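Local coordinates for catalase-3 (Neurospora crassa, PDB 4AJ9), which catalyses the haem-dependent breakdown of hydrogen peroxide to dioxygen and water, protecting the fungal cell from peroxide damage, at the interface of chains A and B and the interface of chains A and C. Coordinates in Å, arbitrary orientation; residue numbers count along the deposited sequence, not the author numbering. Chains: chain A/B/C, Catalase-3.

Contact 1: the interface of chains A and B. Residues chain A 349, 353-354, 357, 365; chain B 48-49, 52, 56.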
ATOM      1  N   LEU A 349     -19.893  -8.522  -8.607  1.00  4.27           N
ATOM      2  CA  LEU A 349     -19.285  -9.560  -7.773  1.00  1.67           C
ATOM      3  C   LEU A 349     -17.766  -9.415  -7.777  1.00  4.39           C
ATOM      4  O   LEU A 349     -17.109  -9.574  -6.746  1.00  4.09           O
ATOM      5  CB  LEU A 349     -19.711 -10.956  -8.248  1.00  3.59           C
ATOM      6  CG  LEU A 349     -21.238 -11.121  -8.264  1.00  4.23           C
ATOM      7  CD1 LEU A 349     -21.650 -12.509  -8.698  1.00  2.72           C
ATOM      8  CD2 LEU A 349     -21.832 -10.796  -6.895  1.00  2.69           C
ATOM      9  N   LEU A 353     -15.049  -7.013  -4.380  1.00  2.03           N
ATOM     10  CA  LEU A 353     -13.987  -7.747  -3.708  1.00  3.77           C
ATOM     11  C   LEU A 353     -12.686  -7.019  -4.018  1.00  2.70           C
ATOM     12  O   LEU A 353     -11.889  -6.720  -3.120  1.00  3.52           O
ATOM     13  CB  LEU A 353     -13.909  -9.192  -4.211  1.00  2.58           C
ATOM     14  CG  LEU A 353     -12.791 -10.018  -3.560  1.00  5.94           C
ATOM     15  CD1 LEU A 353     -13.035 -10.145  -2.063  1.00  3.72           C
ATOM     16  CD2 LEU A 353     -12.704 -11.396  -4.202  1.00  3.15           C
ATOM     17  N   ASP A 354     -12.485  -6.732  -5.305  1.00  2.21           N
ATOM     18  CA  ASP A 354     -11.248  -6.103  -5.778  1.00  2.30           C
ATOM     19  C   ASP A 354     -11.005  -4.734  -5.143  1.00  3.77           C
ATOM     20  O   ASP A 354      -9.889  -4.406  -4.717  1.00  4.68           O
ATOM     21  CB  ASP A 354     -11.293  -5.924  -7.296  1.00  4.21           C
ATOM     22  CG  ASP A 354     -10.136  -5.084  -7.806  1.00  3.48           C
ATOM     23  OD1 ASP A 354      -8.973  -5.451  -7.536  1.00  3.83           O
ATOM     24  OD2 ASP A 354     -10.398  -4.052  -8.455  1.00  4.07           O
ATOM     25  N   LEU A 357      -9.175  -4.100  -1.856  1.00  2.82           N
ATOM     26  CA  LEU A 357      -7.715  -4.091  -1.868  1.00  2.10           C
ATOM     27  C   LEU A 357      -7.212  -2.664  -1.925  1.00  5.51           C
ATOM     28  O   LEU A 357      -6.192  -2.327  -1.320  1.00  6.50           O
ATOM     29  CB  LEU A 357      -7.193  -4.872  -3.074  1.00  2.65           C
ATOM     30  CG  LEU A 357      -7.558  -6.362  -3.091  1.00  2.48           C
ATOM     31  CD1 LEU A 357      -7.268  -6.956  -4.468  1.00  1.19           C
ATOM     32  CD2 LEU A 357      -6.804  -7.099  -1.991  1.00  6.61           C
ATOM     33  N   PHE A 365      -8.967  -7.463   5.091  1.00  4.13           N
ATOM     34  CA  PHE A 365     -10.030  -6.555   5.535  1.00  3.62           C
ATOM     35  C   PHE A 365     -11.212  -7.269   6.187  1.00  3.25           C
ATOM     36  O   PHE A 365     -11.925  -6.676   7.014  1.00  5.42           O
ATOM     37  CB  PHE A 365     -10.536  -5.727   4.352  1.00  4.19           C
ATOM     38  CG  PHE A 365     -10.838  -6.559   3.148  1.00  2.70           C
ATOM     39  CD1 PHE A 365      -9.839  -6.861   2.234  1.00  2.75           C
ATOM     40  CD2 PHE A 365     -12.108  -7.078   2.955  1.00  3.65           C
ATOM     41  CE1 PHE A 365     -10.099  -7.659   1.131  1.00  2.64           C
ATOM     42  CE2 PHE A 365     -12.381  -7.874   1.848  1.00  5.53           C
ATOM     43  CZ  PHE A 365     -11.375  -8.162   0.937  1.00  4.80           C
TER
ATOM     44  N   ARG B  48     -12.623 -16.722  -6.212  1.00  4.02           N
ATOM     45  CA  ARG B  48     -11.953 -15.422  -6.123  1.00  3.76           C
ATOM     46  C   ARG B  48     -11.510 -15.061  -4.709  1.00  4.05           C
ATOM     47  O   ARG B  48     -10.390 -14.566  -4.530  1.00  5.30           O
ATOM     48  CB  ARG B  48     -12.752 -14.296  -6.794  1.00  4.52           C
ATOM     49  CG  ARG B  48     -12.543 -14.234  -8.332  1.00  2.13           C
ATOM     50  CD  ARG B  48     -13.330 -13.068  -8.995  1.00  4.49           C
ATOM     51  NE  ARG B  48     -14.765 -13.295  -8.852  1.00  2.99           N
ATOM     52  CZ  ARG B  48     -15.512 -12.746  -7.898  1.00  3.68           C
ATOM     53  NH1 ARG B  48     -14.979 -11.887  -7.036  1.00  2.02           N
ATOM     54  NH2 ARG B  48     -16.795 -13.044  -7.821  1.00  4.05           N
ATOM     55  N   GLN B  49     -12.345 -15.308  -3.703  1.00  3.91           N
ATOM     56  CA  GLN B  49     -11.924 -14.934  -2.352  1.00  4.81           C
ATOM     57  C   GLN B  49     -10.752 -15.815  -1.906  1.00  8.48           C
ATOM     58  O   GLN B  49      -9.934 -15.388  -1.110  1.00  5.18           O
ATOM     59  CB  GLN B  49     -13.081 -14.923  -1.327  1.00  4.49           C
ATOM     60  CG  GLN B  49     -13.853 -16.244  -1.169  1.00  6.24           C
ATOM     61  CD  GLN B  49     -13.225 -17.214  -0.174  1.00  5.98           C
ATOM     62  OE1 GLN B  49     -12.928 -16.855   0.970  1.00  7.38           O
ATOM     63  NE2 GLN B  49     -13.033 -18.458  -0.608  1.00  2.03           N
ATOM     64  N   GLN B  52      -7.666 -14.570  -4.202  1.00  4.87           N
ATOM     65  CA  GLN B  52      -7.234 -13.217  -3.863  1.00  4.88           C
ATOM     66  C   GLN B  52      -6.372 -13.270  -2.616  1.00  6.09           C
ATOM     67  O   GLN B  52      -5.314 -12.629  -2.539  1.00  5.38           O
ATOM     68  CB  GLN B  52      -8.401 -12.259  -3.652  1.00  2.30           C
ATOM     69  CG  GLN B  52      -7.919 -10.867  -3.342  1.00  3.64           C
ATOM     70  CD  GLN B  52      -9.065  -9.895  -3.154  1.00  7.64           C
ATOM     71  OE1 GLN B  52      -9.571  -9.329  -4.120  1.00  4.92           O
ATOM     72  NE2 GLN B  52      -9.484  -9.710  -1.914  1.00  4.78           N
ATOM     73  N   HIS B  56      -2.148 -12.381  -2.483  1.00  3.35           N
ATOM     74  CA  HIS B  56      -1.677 -11.254  -1.690  1.00  3.66           C
ATOM     75  C   HIS B  56      -0.988 -11.668  -0.403  1.00  2.42           C
ATOM     76  O   HIS B  56      -0.960 -10.896   0.554  1.00  2.75           O
ATOM     77  CB  HIS B  56      -2.853 -10.335  -1.332  1.00  2.14           C
ATOM     78  CG  HIS B  56      -3.416  -9.592  -2.499  1.00  2.95           C
ATOM     79  ND1 HIS B  56      -3.261  -8.230  -2.656  1.00  4.27           N
ATOM     80  CD2 HIS B  56      -4.154 -10.012  -3.552  1.00  2.60           C
ATOM     81  CE1 HIS B  56      -3.877  -7.846  -3.758  1.00  2.34           C
ATOM     82  NE2 HIS B  56      -4.423  -8.909  -4.322  1.00  2.17           N
TER
HETATM   83  O   HOH W   1     -17.348 -12.205  -5.235  1.00  5.90           O

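Contact 2: the interface of chains A and C. Residues chain A 54, 57-58, 110; chain C 61-64, 109, 155, 159.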
ATOM      1  N   PHE A  54      -0.787  10.231  13.027  1.00  2.17           N
ATOM      2  CA  PHE A  54      -1.601  11.296  12.435  1.00  1.76           C
ATOM      3  C   PHE A  54      -1.423  11.395  10.922  1.00  2.07           C
ATOM      4  O   PHE A  54      -2.401  11.497  10.167  1.00  4.26           O
ATOM      5  CB  PHE A  54      -1.265  12.651  13.064  1.00  2.23           C
ATOM      6  CG  PHE A  54      -1.970  13.811  12.411  1.00  2.26           C
ATOM      7  CD1 PHE A  54      -3.302  14.092  12.711  1.00  3.52           C
ATOM      8  CD2 PHE A  54      -1.310  14.617  11.493  1.00  6.91           C
ATOM      9  CE1 PHE A  54      -3.958  15.159  12.112  1.00  6.49           C
ATOM     10  CE2 PHE A  54      -1.968  15.678  10.872  1.00  3.55           C
ATOM     11  CZ  PHE A  54      -3.292  15.951  11.188  1.00  1.34           C
ATOM     12  N   GLU A  57      -3.519   8.811   8.954  1.00  2.21           N
ATOM     13  CA  GLU A  57      -4.904   8.530   9.343  1.00  3.37           C
ATOM     14  C   GLU A  57      -5.837   8.186   8.182  1.00  3.45           C
ATOM     15  O   GLU A  57      -6.746   7.359   8.334  1.00  3.41           O
ATOM     16  CB  GLU A  57      -5.478   9.704  10.134  1.00  3.02           C
ATOM     17  CG  GLU A  57      -4.991   9.755  11.568  1.00  3.40           C
ATOM     18  CD  GLU A  57      -5.588  10.914  12.341  1.00  7.00           C
ATOM     19  OE1 GLU A  57      -6.536  11.565  11.827  1.00  2.10           O
ATOM     20  OE2 GLU A  57      -5.105  11.176  13.463  1.00  5.97           O
ATOM     21  N   ARG A  58      -5.636   8.823   7.029  1.00  2.09           N
ATOM     22  CA  ARG A  58      -6.634   8.743   5.957  1.00  2.69           C
ATOM     23  C   ARG A  58      -6.489   7.496   5.115  1.00  3.33           C
ATOM     24  O   ARG A  58      -5.371   7.065   4.818  1.00  4.44           O
ATOM     25  CB  ARG A  58      -6.563   9.967   5.037  1.00  5.44           C
ATOM     26  CG  ARG A  58      -6.775  11.300   5.740  1.00  3.93           C
ATOM     27  CD  ARG A  58      -8.172  11.462   6.370  1.00  5.26           C
ATOM     28  NE  ARG A  58      -8.163  12.716   7.119  1.00  6.06           N
ATOM     29  CZ  ARG A  58      -7.970  12.804   8.427  1.00  8.14           C
ATOM     30  NH1 ARG A  58      -7.863  11.705   9.164  1.00  2.18           N
ATOM     31  NH2 ARG A  58      -7.926  13.999   8.997  1.00  6.93           N
ATOM     32  N   ARG A 110     -16.274  12.337   0.045  0.57  3.50           N
ATOM     33  CA  ARG A 110     -16.394  12.191   1.508  0.57  6.02           C
ATOM     34  C   ARG A 110     -17.143  13.265   2.293  0.57  5.85           C
ATOM     35  O   ARG A 110     -17.856  12.948   3.254  0.57  4.07           O
ATOM     36  CB  ARG A 110     -14.989  12.060   2.139  0.57  4.56           C
ATOM     37  CG  ARG A 110     -14.566  10.641   2.481  0.57  9.06           C
ATOM     38  CD  ARG A 110     -14.200  10.491   3.965  0.57  7.02           C
ATOM     39  NE  ARG A 110     -13.041  11.288   4.359  0.57 16.64           N
ATOM     40  CZ  ARG A 110     -12.749  11.601   5.620  0.57 10.05           C
ATOM     41  NH1 ARG A 110     -13.545  11.199   6.597  0.57  9.97           N
ATOM     42  NH2 ARG A 110     -11.671  12.328   5.905  0.57 10.55           N
TER
ATOM     43  N   GLU C  61      -7.195  11.219   0.622  1.00  2.83           N
ATOM     44  CA  GLU C  61      -7.140  12.669   0.567  1.00  2.33           C
ATOM     45  C   GLU C  61      -6.071  13.154   1.541  1.00  3.95           C
ATOM     46  O   GLU C  61      -5.649  12.418   2.442  1.00  3.22           O
ATOM     47  CB  GLU C  61      -8.507  13.282   0.910  1.00  4.74           C
ATOM     48  CG  GLU C  61      -8.875  13.221   2.401  1.00  3.17           C
ATOM     49  CD  GLU C  61     -10.309  13.683   2.677  1.00  7.07           C
ATOM     50  OE1 GLU C  61     -11.138  13.691   1.737  1.00  8.28           O
ATOM     51  OE2 GLU C  61     -10.601  14.047   3.835  1.00  4.77           O
ATOM     52  N   ARG C  62      -5.624  14.390   1.349  1.00  4.50           N
ATOM     53  CA  ARG C  62      -4.667  15.006   2.251  1.00  3.16           C
ATOM     54  C   ARG C  62      -5.239  15.007   3.661  1.00  3.02           C
ATOM     55  O   ARG C  62      -6.425  15.249   3.845  1.00  1.29           O
ATOM     56  CB  ARG C  62      -4.429  16.446   1.834  1.00  1.18           C
ATOM     57  CG  ARG C  62      -3.627  16.621   0.550  1.00  1.68           C
ATOM     58  CD  ARG C  62      -3.934  17.996  -0.072  1.00  2.89           C
ATOM     59  NE  ARG C  62      -3.045  18.263  -1.200  1.00  3.06           N
ATOM     60  CZ  ARG C  62      -3.192  17.710  -2.398  1.00  4.27           C
ATOM     61  NH1 ARG C  62      -4.208  16.880  -2.622  1.00  4.10           N
ATOM     62  NH2 ARG C  62      -2.339  17.998  -3.370  1.00  2.03           N
ATOM     63  N   VAL C  63      -4.399  14.737   4.653  1.00  1.71           N
ATOM     64  CA  VAL C  63      -4.889  14.651   6.032  1.00  1.85           C
ATOM     65  C   VAL C  63      -5.449  16.000   6.492  1.00  5.05           C
ATOM     66  O   VAL C  63      -6.400  16.070   7.281  1.00  3.72           O
ATOM     67  CB  VAL C  63      -3.789  14.104   6.983  1.00  3.26           C
ATOM     68  CG1 VAL C  63      -2.685  15.154   7.216  1.00  1.01           C
ATOM     69  CG2 VAL C  63      -4.410  13.627   8.294  1.00  1.77           C
ATOM     70  N   VAL C  64      -4.875  17.081   5.972  1.00  2.90           N
ATOM     71  CA  VAL C  64      -5.482  18.400   6.121  1.00  3.20           C
ATOM     72  C   VAL C  64      -5.396  19.100   4.775  1.00  3.70           C
ATOM     73  O   VAL C  64      -4.618  18.676   3.912  1.00  3.07           O
ATOM     74  CB  VAL C  64      -4.755  19.255   7.194  1.00  1.15           C
ATOM     75  CG1 VAL C  64      -5.115  18.772   8.615  1.00  1.83           C
ATOM     76  CG2 VAL C  64      -3.246  19.232   6.973  1.00  2.37           C
ATOM     77  N   SER C 109     -13.206  17.624   4.243  1.00  4.48           N
ATOM     78  CA  SER C 109     -12.752  16.582   3.328  1.00  4.08           C
ATOM     79  C   SER C 109     -12.904  17.030   1.869  1.00  5.04           C
ATOM     80  O   SER C 109     -13.421  18.121   1.596  1.00  4.04           O
ATOM     81  CB  SER C 109     -13.495  15.263   3.580  1.00  5.45           C
ATOM     82  OG  SER C 109     -13.253  14.781   4.888  1.00  7.84           O
ATOM     83  N   ILE C 155      -6.002  19.498  15.100  1.00  2.10           N
ATOM     84  CA  ILE C 155      -6.774  19.030  13.955  1.00  4.63           C
ATOM     85  C   ILE C 155      -7.921  18.101  14.376  1.00  4.62           C
ATOM     86  O   ILE C 155      -9.037  18.217  13.859  1.00  4.63           O
ATOM     87  CB  ILE C 155      -5.857  18.355  12.905  1.00  6.44           C
ATOM     88  CG1 ILE C 155      -4.878  19.392  12.331  1.00  7.39           C
ATOM     89  CG2 ILE C 155      -6.679  17.632  11.823  1.00  3.45           C
ATOM     90  CD1 ILE C 155      -5.537  20.690  11.841  1.00  3.22           C
ATOM     91  N   LYS C 159     -11.734  18.926  13.364  1.00  5.86           N
ATOM     92  CA  LYS C 159     -12.395  18.022  12.429  1.00  2.02           C
ATOM     93  C   LYS C 159     -13.629  17.387  13.089  1.00  6.07           C
ATOM     94  O   LYS C 159     -13.870  17.582  14.280  1.00  1.92           O
ATOM     95  CB  LYS C 159     -11.402  16.990  11.878  1.00  5.19           C
ATOM     96  CG  LYS C 159     -10.582  17.533  10.684  1.00  4.74           C
ATOM     97  CD  LYS C 159      -9.544  16.538  10.194  1.00  3.48           C
ATOM     98  CE  LYS C 159      -8.869  16.987   8.885  1.00  3.82           C
ATOM     99  NZ  LYS C 159      -9.726  16.760   7.669  1.00  5.46           N
TER
HETATM  100  O   HOH W   2      -8.670  14.959   5.524  1.00  1.92           O

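Contact 1: the interface of chains A and B
B:Gln52 runs tip to tip into A:Leu353 and A:Leu357, its terminal amide lodged between the two leucine side chains. With CG anti to the backbone N (chi1 -178°) and the chain extended beyond it, the glutamine stands straight out from helix 45-55 toward helix 343-360 of the partner. Its carbonyl oxygen OE1 lies 3.3 Å from CG of A:Leu353, and CD1 of A:Leu357 comes equally near, so the polar end is packed against hydrocarbon on both flanks. NE2 of B:Gln52, the amide nitrogen, also touches A:Leu353 and comes in plane to the edge of the A:Phe365 ring, 3.7 Å from CE1; the ring and amide planes are 67° apart. An alanine in place of B:Gln52 would probably open a gap between A:Leu353 and A:Leu357 and leave their branches freer to turn. A:Leu357 also meets B:His56 end to end, CD2 resting over one face of the imidazole, nearer its rim than its middle, at 3.7 Å from the ring centroid. Toward the other end, A:Leu353 and B:Arg48 slide past each other in opposite directions, with CD2 of the leucine 3.9 Å from CB of the arginine. The arginine chain bends at chi3 (-65°), bringing its guanidinium beside A:Leu349. There NH1 makes a weak, bent hydrogen bond to the backbone carbonyl O of A:Leu349, while both NH1 and NH2 reach water 1, which in turn bonds that carbonyl. This largely apolar helix-to-helix patch helps join two subunits of the catalase tetramer. It builds on the helix that carries A:Tyr352, the proximal haem ligand, and may help to steady it.

Contact 2: the interface of chains A and C
A:Arg58 lays its guanidinium across C:Val63, whose CG2 methyl sits over the centre of one face, 3.7 Å from CZ. The arginine chain bends at chi2 (-63°), which turns the planar head over the valine. NH2 gives a weak hydrogen bond to the backbone carbonyl O of C:Val63, and NH1 of A:Arg58 forms a salt bridge with OE1 of A:Glu57, 3.0 Å away, a same-chain partner that uses its anti lone pair and probably limits rotation of the head. At the guanidinium edge, NE of A:Arg58 meets water 2 almost straight on (2.8 Å, 172° at H). That water also bonds OE2 of C:Glu61, the carbonyl O of C:Arg62 and NZ of C:Lys159, tying the arginine to several groups of the partner. C:Val63 serves a second neighbour as well: CG1 lies 3.8 Å from CE2 of A:Phe54, and CG2 stands over one face of that ring, toward its rim. C:Ile155 reaches the edge of the same ring, its CG2 in the ring plane and 3.7 Å from CE1. A:Arg110 forms the charged end of the patch. Its NH2 makes a salt bridge of 2.9 Å with OE2 of C:Glu61, approaching from above the carboxylate plane, and the two planar groups are turned 48° apart. OG of C:Ser109 donates to the syn lone pair of the same oxygen and lies over one face of the arginine guanidinium. Gripped by both donors and by water 2, OE2 is likely to remain negatively charged. The patch sets the end of helix 45-55 of chain A and the loop after it against the chain C loop leading to C:His65, the distal histidine; helix 151-158 of chain C flanks the aromatic end, and A:Arg110 and C:Ser109 come from the same loop of the two chains.

The centres of contact 1 and contact 2 lie about 26 Å apart, and chain A takes part in both. Helix 45-55 is common to them: chain B supplies it in contact 1, chain A its end in contact 2. Since the subunits are identical and each interface is two-fold symmetric, one such helix in every subunit serves two different neighbours, linking the two interfaces of the four-chain assembly. Contact 2, centred about 7 Å from C:His65, borders the distal side, while contact 1 packs on helix 343-360, which carries the proximal tyrosine; subunit packing may support the haem pocket from both sides.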